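Local coordinates for putative GH105 family protein (Salmonella enterica subsp. enterica serovar Paratyphi A, PDB 3QWT) that is of unconfirmed function but, as a putative alpha/alpha-toroid member of glycoside hydrolase family 105, probably hydrolyses unsaturated uronyl sugars, at residues 282-287 against 352-357; 291-296 against 339-344. All coordinates share one frame; numbering follows the deposited sequence.

Contact 1: residues 282-287 against 352-357; sequences HTLLDD and DFYRHI
Both nitrogens with which Arg-355 grips Asp-287 converge on a single carboxylate oxygen, OD2, instead of sharing the pair. The approach is side-on: Arg-355 NE lies 3.0 Å from Asp-287 OD2 and Arg-355 NH2 lies 3.2 Å from it, with the oxygen in the guanidinium plane. The carboxylate and guanidinium planes stand 76° apart; NE meets OD2 nearly along its C-O axis, and NH2 on the anti side, out of the carboxylate plane. Asp-287 CG stands anti to the backbone N (chi1 -175°), and its OD1 is bonded to His-289 N. The remaining terminal nitrogen, Arg-355 NH1, is 2.8 Å from Asp-352 OD1, met from above that carboxylate. Three bonds to two carboxylates thus fix the rotation of the guanidinium, and the two acids flanking it probably stabilise its positive charge. Beside this network both Leu-284 methyls meet Tyr-354 CB, CD1 at 3.7 Å, and Leu-284 CD2 also lies 3.6 Å from Arg-355 CG. The Tyr-354 ring extends past the leucine, its hydroxyl bonded to His-215 and Gly-348. A type I beta turn, Leu-284 to Asp-287, is thereby tied by a salt-bridge network to the short helix 351-355 within the alpha/alpha toroid.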
ATOM      1  N   HIS A 282      21.243 -41.333  23.632  1.00 40.83           N
ATOM      2  CA  HIS A 282      22.039 -41.272  24.859  1.00 46.25           C
ATOM      3  C   HIS A 282      22.054 -39.870  25.497  1.00 48.72           C
ATOM      4  O   HIS A 282      22.088 -38.849  24.796  1.00 46.31           O
ATOM      5  CB  HIS A 282      23.463 -41.757  24.589  1.00 51.35           C
ATOM      6  CG  HIS A 282      23.535 -43.158  24.068  1.00 60.08           C
ATOM      7  ND1 HIS A 282      23.524 -44.264  24.897  1.00 64.80           N
ATOM      8  CD2 HIS A 282      23.630 -43.639  22.805  1.00 60.28           C
ATOM      9  CE1 HIS A 282      23.609 -45.360  24.167  1.00 59.32           C
ATOM     10  NE2 HIS A 282      23.680 -45.009  22.894  1.00 59.44           N
ATOM     11  N   THR A 283      22.026 -39.831  26.829  1.00 49.60           N
ATOM     12  CA  THR A 283      21.898 -38.575  27.567  1.00 48.98           C
ATOM     13  C   THR A 283      23.100 -37.669  27.316  1.00 55.89           C
ATOM     14  O   THR A 283      22.983 -36.438  27.328  1.00 59.49           O
ATOM     15  CB  THR A 283      21.668 -38.808  29.076  1.00 51.25           C
ATOM     16  OG1 THR A 283      21.163 -37.612  29.670  1.00 50.65           O
ATOM     17  CG2 THR A 283      22.959 -39.221  29.775  1.00 48.03           C
ATOM     18  N   LEU A 284      24.258 -38.279  27.090  1.00 52.02           N
ATOM     19  CA  LEU A 284      25.328 -37.591  26.383  1.00 45.28           C
ATOM     20  C   LEU A 284      25.329 -38.200  25.003  1.00 40.10           C
ATOM     21  O   LEU A 284      25.688 -39.372  24.839  1.00 43.95           O
ATOM     22  CB  LEU A 284      26.676 -37.785  27.051  1.00 45.54           C
ATOM     23  CG  LEU A 284      27.236 -36.702  27.970  1.00 45.89           C
ATOM     24  CD1 LEU A 284      26.319 -35.503  28.081  1.00 48.63           C
ATOM     25  CD2 LEU A 284      27.561 -37.286  29.338  1.00 49.91           C
ATOM     26  N   LEU A 285      24.914 -37.404  24.020  1.00 34.29           N
ATOM     27  CA  LEU A 285      24.571 -37.905  22.697  1.00 41.53           C
ATOM     28  C   LEU A 285      25.711 -38.627  22.009  1.00 43.61           C
ATOM     29  O   LEU A 285      25.473 -39.530  21.217  1.00 42.37           O
ATOM     30  CB  LEU A 285      24.083 -36.777  21.787  1.00 38.78           C
ATOM     31  CG  LEU A 285      22.759 -36.088  22.145  1.00 43.83           C
ATOM     32  CD1 LEU A 285      22.545 -34.820  21.262  1.00 35.29           C
ATOM     33  CD2 LEU A 285      21.577 -37.056  22.027  1.00 38.98           C
ATOM     34  N   ASP A 286      26.941 -38.196  22.279  1.00 48.72           N
ATOM     35  CA  ASP A 286      28.127 -38.781  21.651  1.00 49.62           C
ATOM     36  C   ASP A 286      28.849 -39.766  22.592  1.00 52.66           C
ATOM     37  O   ASP A 286      30.014 -40.109  22.381  1.00 59.08           O
ATOM     38  CB  ASP A 286      29.076 -37.678  21.159  1.00 51.60           C
ATOM     39  CG  ASP A 286      29.556 -36.762  22.283  1.00 52.91           C
ATOM     40  OD1 ASP A 286      28.879 -36.666  23.333  1.00 43.86           O
ATOM     41  OD2 ASP A 286      30.616 -36.130  22.108  1.00 53.55           O
ATOM     42  N   ASP A 287      28.140 -40.217  23.625  1.00 45.54           N
ATOM     43  CA  ASP A 287      28.670 -41.190  24.580  1.00 51.04           C
ATOM     44  C   ASP A 287      27.740 -42.412  24.655  1.00 49.69           C
ATOM     45  O   ASP A 287      26.815 -42.450  25.461  1.00 52.79           O
ATOM     46  CB  ASP A 287      28.842 -40.548  25.966  1.00 58.04           C
ATOM     47  CG  ASP A 287      29.504 -41.484  26.972  1.00 69.89           C
ATOM     48  OD1 ASP A 287      29.591 -42.697  26.685  1.00 75.84           O
ATOM     49  OD2 ASP A 287      29.929 -41.010  28.054  1.00 68.16           O
ATOM     50  N   ASP A 352      31.048 -36.284  33.580  1.00 51.97           N
ATOM     51  CA  ASP A 352      30.473 -37.160  34.587  1.00 58.60           C
ATOM     52  C   ASP A 352      29.203 -36.556  35.191  1.00 60.12           C
ATOM     53  O   ASP A 352      28.236 -37.274  35.463  1.00 59.10           O
ATOM     54  CB  ASP A 352      31.501 -37.463  35.679  1.00 64.64           C
ATOM     55  CG  ASP A 352      32.409 -38.629  35.321  1.00 65.71           C
ATOM     56  OD1 ASP A 352      32.100 -39.355  34.358  1.00 65.72           O
ATOM     57  OD2 ASP A 352      33.423 -38.827  36.018  1.00 68.22           O
ATOM     58  N   PHE A 353      29.208 -35.236  35.382  1.00 55.45           N
ATOM     59  CA  PHE A 353      28.070 -34.538  35.974  1.00 55.26           C
ATOM     60  C   PHE A 353      26.775 -34.905  35.262  1.00 55.35           C
ATOM     61  O   PHE A 353      25.748 -35.110  35.895  1.00 47.76           O
ATOM     62  CB  PHE A 353      28.286 -33.022  35.935  1.00 51.86           C
ATOM     63  CG  PHE A 353      27.046 -32.222  36.201  1.00 54.64           C
ATOM     64  CD1 PHE A 353      26.771 -31.737  37.470  1.00 57.37           C
ATOM     65  CD2 PHE A 353      26.154 -31.950  35.183  1.00 54.08           C
ATOM     66  CE1 PHE A 353      25.623 -30.989  37.714  1.00 55.88           C
ATOM     67  CE2 PHE A 353      25.005 -31.201  35.421  1.00 60.12           C
ATOM     68  CZ  PHE A 353      24.740 -30.721  36.683  1.00 57.36           C
ATOM     69  N   TYR A 354      26.839 -34.983  33.938  1.00 58.99           N
ATOM     70  CA  TYR A 354      25.670 -35.303  33.133  1.00 53.02           C
ATOM     71  C   TYR A 354      25.340 -36.776  33.216  1.00 52.74           C
ATOM     72  O   TYR A 354      24.173 -37.162  33.134  1.00 58.12           O
ATOM     73  CB  TYR A 354      25.903 -34.892  31.677  1.00 52.20           C
ATOM     74  CG  TYR A 354      25.929 -33.397  31.521  1.00 45.39           C
ATOM     75  CD1 TYR A 354      24.752 -32.678  31.352  1.00 47.95           C
ATOM     76  CD2 TYR A 354      27.122 -32.698  31.590  1.00 35.84           C
ATOM     77  CE1 TYR A 354      24.769 -31.307  31.232  1.00 50.54           C
ATOM     78  CE2 TYR A 354      27.153 -31.328  31.480  1.00 41.05           C
ATOM     79  CZ  TYR A 354      25.972 -30.636  31.295  1.00 47.49           C
ATOM     80  OH  TYR A 354      25.994 -29.271  31.179  1.00 44.53           O
ATOM     81  N   ARG A 355      26.377 -37.589  33.394  1.00 43.98           N
ATOM     82  CA  ARG A 355      26.226 -39.034  33.420  1.00 50.98           C
ATOM     83  C   ARG A 355      25.446 -39.527  34.635  1.00 50.98           C
ATOM     84  O   ARG A 355      24.721 -40.512  34.537  1.00 49.10           O
ATOM     85  CB  ARG A 355      27.593 -39.724  33.346  1.00 54.83           C
ATOM     86  CG  ARG A 355      28.311 -39.518  32.015  1.00 55.60           C
ATOM     87  CD  ARG A 355      29.729 -40.083  32.051  1.00 58.12           C
ATOM     88  NE  ARG A 355      30.420 -39.932  30.770  1.00 63.11           N
ATOM     89  CZ  ARG A 355      31.567 -39.272  30.606  1.00 63.83           C
ATOM     90  NH1 ARG A 355      32.161 -38.692  31.644  1.00 63.34           N
ATOM     91  NH2 ARG A 355      32.122 -39.190  29.402  1.00 60.27           N
ATOM     92  N   HIS A 356      25.569 -38.828  35.759  1.00 49.29           N
ATOM     93  CA  HIS A 356      24.960 -39.300  36.998  1.00 56.36           C
ATOM     94  C   HIS A 356      23.718 -38.523  37.480  1.00 58.22           C
ATOM     95  O   HIS A 356      23.395 -38.538  38.665  1.00 57.37           O
ATOM     96  CB  HIS A 356      26.015 -39.385  38.106  1.00 57.55           C
ATOM     97  CG  HIS A 356      27.242 -40.136  37.700  1.00 64.98           C
ATOM     98  ND1 HIS A 356      28.494 -39.560  37.671  1.00 66.48           N
ATOM     99  CD2 HIS A 356      27.409 -41.416  37.289  1.00 66.82           C
ATOM    100  CE1 HIS A 356      29.379 -40.452  37.263  1.00 65.61           C
ATOM    101  NE2 HIS A 356      28.747 -41.587  37.027  1.00 65.10           N
ATOM    102  N   ILE A 357      23.018 -37.859  36.565  1.00 58.54           N
ATOM    103  CA  ILE A 357      21.743 -37.230  36.902  1.00 59.10           C
ATOM    104  C   ILE A 357      20.703 -38.295  37.273  1.00 58.06           C
ATOM    105  O   ILE A 357      20.524 -39.264  36.547  1.00 60.47           O
ATOM    106  CB  ILE A 357      21.196 -36.385  35.717  1.00 55.49           C
ATOM    107  CG1 ILE A 357      22.167 -35.262  35.359  1.00 53.16           C
ATOM    108  CG2 ILE A 357      19.822 -35.819  36.036  1.00 53.77           C
ATOM    109  CD1 ILE A 357      22.246 -34.176  36.395  1.00 48.85           C
TER

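Contact 2: residues 291-296 against 339-344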
ATOM      1  N   TYR A 291      23.455 -43.485  29.880  1.00 51.17           N
ATOM      2  CA  TYR A 291      22.129 -44.065  29.834  1.00 48.51           C
ATOM      3  C   TYR A 291      21.314 -43.381  28.734  1.00 51.49           C
ATOM      4  O   TYR A 291      21.570 -42.233  28.369  1.00 46.72           O
ATOM      5  CB  TYR A 291      21.425 -44.021  31.198  1.00 54.61           C
ATOM      6  CG  TYR A 291      21.277 -42.668  31.885  1.00 58.19           C
ATOM      7  CD1 TYR A 291      20.272 -41.782  31.516  1.00 57.28           C
ATOM      8  CD2 TYR A 291      22.099 -42.311  32.953  1.00 63.77           C
ATOM      9  CE1 TYR A 291      20.107 -40.561  32.168  1.00 56.74           C
ATOM     10  CE2 TYR A 291      21.946 -41.092  33.610  1.00 62.45           C
ATOM     11  CZ  TYR A 291      20.949 -40.223  33.210  1.00 62.06           C
ATOM     12  OH  TYR A 291      20.789 -39.018  33.848  1.00 62.21           O
ATOM     13  N   LEU A 292      20.367 -44.115  28.168  1.00 52.67           N
ATOM     14  CA  LEU A 292      19.423 -43.541  27.233  1.00 53.47           C
ATOM     15  C   LEU A 292      18.487 -42.610  28.005  1.00 49.85           C
ATOM     16  O   LEU A 292      18.235 -42.826  29.186  1.00 46.66           O
ATOM     17  CB  LEU A 292      18.635 -44.660  26.559  1.00 54.71           C
ATOM     18  CG  LEU A 292      19.517 -45.647  25.798  1.00 53.00           C
ATOM     19  CD1 LEU A 292      18.717 -46.854  25.390  1.00 51.78           C
ATOM     20  CD2 LEU A 292      20.127 -44.967  24.585  1.00 51.04           C
ATOM     21  N   GLU A 293      17.986 -41.564  27.355  1.00 42.68           N
ATOM     22  CA  GLU A 293      17.099 -40.646  28.043  1.00 39.73           C
ATOM     23  C   GLU A 293      15.851 -40.364  27.204  1.00 42.12           C
ATOM     24  O   GLU A 293      15.918 -39.821  26.090  1.00 38.80           O
ATOM     25  CB  GLU A 293      17.851 -39.371  28.426  1.00 44.61           C
ATOM     26  CG  GLU A 293      17.240 -38.591  29.580  1.00 50.64           C
ATOM     27  CD  GLU A 293      15.987 -37.825  29.173  1.00 52.51           C
ATOM     28  OE1 GLU A 293      15.006 -37.813  29.939  1.00 57.77           O
ATOM     29  OE2 GLU A 293      15.986 -37.231  28.086  1.00 49.55           O
ATOM     30  N   ALA A 294      14.715 -40.748  27.766  1.00 45.93           N
ATOM     31  CA  ALA A 294      13.429 -40.721  27.084  1.00 48.39           C
ATOM     32  C   ALA A 294      12.853 -39.329  26.764  1.00 45.34           C
ATOM     33  O   ALA A 294      12.209 -39.142  25.731  1.00 49.65           O
ATOM     34  CB  ALA A 294      12.416 -41.543  27.875  1.00 43.43           C
ATOM     35  N   SER A 295      13.067 -38.353  27.634  1.00 41.79           N
ATOM     36  CA  SER A 295      12.405 -37.073  27.433  1.00 41.29           C
ATOM     37  C   SER A 295      13.073 -36.301  26.298  1.00 43.24           C
ATOM     38  O   SER A 295      12.396 -35.710  25.454  1.00 40.41           O
ATOM     39  CB  SER A 295      12.349 -36.250  28.722  1.00 40.83           C
ATOM     40  OG  SER A 295      13.635 -35.854  29.166  1.00 40.94           O
ATOM     41  N   ALA A 296      14.401 -36.309  26.283  1.00 42.56           N
ATOM     42  CA  ALA A 296      15.153 -35.753  25.156  1.00 40.17           C
ATOM     43  C   ALA A 296      14.710 -36.460  23.884  1.00 36.15           C
ATOM     44  O   ALA A 296      14.358 -35.818  22.891  1.00 35.52           O
ATOM     45  CB  ALA A 296      16.657 -35.930  25.372  1.00 40.74           C
ATOM     46  N   LEU A 339       9.215 -43.722  31.240  1.00 54.49           N
ATOM     47  CA  LEU A 339      10.228 -44.367  32.080  1.00 66.93           C
ATOM     48  C   LEU A 339      11.567 -43.633  32.264  1.00 76.25           C
ATOM     49  O   LEU A 339      11.822 -43.077  33.334  1.00 89.69           O
ATOM     50  CB  LEU A 339      10.437 -45.834  31.677  1.00 63.19           C
ATOM     51  CG  LEU A 339       9.238 -46.712  32.049  1.00 58.40           C
ATOM     52  CD1 LEU A 339       9.424 -48.159  31.591  1.00 61.89           C
ATOM     53  CD2 LEU A 339       8.961 -46.629  33.552  1.00 63.79           C
ATOM     54  N   GLN A 340      12.420 -43.629  31.249  1.00 65.92           N
ATOM     55  CA  GLN A 340      13.775 -43.103  31.421  1.00 64.31           C
ATOM     56  C   GLN A 340      13.892 -41.569  31.378  1.00 61.85           C
ATOM     57  O   GLN A 340      14.653 -41.019  30.581  1.00 61.29           O
ATOM     58  CB  GLN A 340      14.695 -43.707  30.368  1.00 60.72           C
ATOM     59  CG  GLN A 340      14.948 -45.169  30.551  1.00 62.89           C
ATOM     60  CD  GLN A 340      16.181 -45.428  31.389  1.00 64.52           C
ATOM     61  OE1 GLN A 340      17.303 -45.126  30.977  1.00 64.67           O
ATOM     62  NE2 GLN A 340      15.980 -45.985  32.573  1.00 64.10           N
ATOM     63  N   THR A 341      13.152 -40.879  32.237  1.00 52.31           N
ATOM     64  CA  THR A 341      13.262 -39.431  32.344  1.00 47.86           C
ATOM     65  C   THR A 341      14.338 -39.023  33.365  1.00 49.53           C
ATOM     66  O   THR A 341      14.373 -39.553  34.473  1.00 55.57           O
ATOM     67  CB  THR A 341      11.916 -38.817  32.778  1.00 49.58           C
ATOM     68  OG1 THR A 341      10.883 -39.203  31.859  1.00 50.52           O
ATOM     69  CG2 THR A 341      12.019 -37.293  32.872  1.00 39.99           C
ATOM     70  N   SER A 342      15.205 -38.082  32.995  1.00 45.99           N
ATOM     71  CA  SER A 342      16.205 -37.530  33.917  1.00 40.73           C
ATOM     72  C   SER A 342      15.680 -36.271  34.591  1.00 37.37           C
ATOM     73  O   SER A 342      14.948 -35.481  33.988  1.00 37.06           O
ATOM     74  CB  SER A 342      17.531 -37.209  33.205  1.00 46.79           C
ATOM     75  OG  SER A 342      17.398 -36.127  32.279  1.00 50.53           O
ATOM     76  N   PHE A 343      16.072 -36.095  35.845  1.00 49.41           N
ATOM     77  CA  PHE A 343      15.615 -34.997  36.678  1.00 51.16           C
ATOM     78  C   PHE A 343      16.220 -33.692  36.185  1.00 53.40           C
ATOM     79  O   PHE A 343      17.101 -33.701  35.331  1.00 55.01           O
ATOM     80  CB  PHE A 343      15.999 -35.264  38.133  1.00 52.35           C
ATOM     81  CG  PHE A 343      15.579 -34.181  39.075  1.00 55.41           C
ATOM     82  CD1 PHE A 343      14.236 -33.893  39.259  1.00 52.71           C
ATOM     83  CD2 PHE A 343      16.525 -33.441  39.769  1.00 53.04           C
ATOM     84  CE1 PHE A 343      13.842 -32.886  40.125  1.00 46.82           C
ATOM     85  CE2 PHE A 343      16.139 -32.435  40.632  1.00 52.36           C
ATOM     86  CZ  PHE A 343      14.793 -32.159  40.817  1.00 44.02           C
ATOM     87  N   GLY A 344      15.736 -32.571  36.712  1.00 59.34           N
ATOM     88  CA  GLY A 344      16.237 -31.270  36.307  1.00 60.48           C
ATOM     89  C   GLY A 344      17.749 -31.278  36.268  1.00 59.61           C
ATOM     90  O   GLY A 344      18.392 -31.749  37.216  1.00 58.55           O
TER
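Glu-293 and Ser-342 meet where a loop crosses the start of helix 294-309, and the centre of the arrangement is a side-chain N-cap. Among the hydrogen bonds, those to the Glu-293 carboxylate dominate. Its chain, bent at chi2 (-75°), brings the carboxylate back over the first turn, where OE2 accepts from Ala-296 N at 2.6 Å through its syn lone pair. OE1 takes three donors: Ser-295 N from above the carboxylate plane, Ser-295 OG on the syn side, and, from across the contact, Ser-342 N on the anti side at 3.1 Å. One acidic group therefore caps the helix and anchors the loop, and the amides at the helix start would be expected to stabilise its negative charge. Arg-232, bonded to the hydroxyls of Ser-295 and Ser-342, adds only a long, weak ion pair to OE1.

Van der Waals contacts fill in around these bonds. Ala-294 CB packs 3.5 Å from Gln-340 O, and Glu-293 CG lies 3.7 Å from Ser-342 OG. Ser-295 CB comes within 4.3 Å of Thr-341 CG2. Tyr-291 presents the edge of its ring to the loop, with Ser-342 CB 3.8 Å from its OH.

The backbone supplies a second tie. Gln-340, at the centre of an inverse gamma turn, offers its carbonyl oxygen to Ala-294 N. In this Ala-294 N to Gln-340 O bond, 2.8 Å long, the donor sits above the carbonyl plane, 41° out of it, at a C=O...N angle of 134°.

Both contacts are largely buried, yet they lie at different distances from the centre of the chain: contact 2 about 13 Å and contact 1 about 19 Å, measured between centres. They draw on the same two connections, the loop leading into helix 294-309 and the loop region between helices 318-330 and 363-377. Near the helix start, contact 2 relies on amides and a cap; farther out, contact 1 uses charge pairs and leucine methyls, with Arg-355 partly exposed. Their centres are 10 Å apart, and they touch directly. Thr-283 N is 2.9 Å from Tyr-291 O, a backbone hydrogen bond, while the Tyr-291 hydroxyl makes a weak one to Ile-357 O.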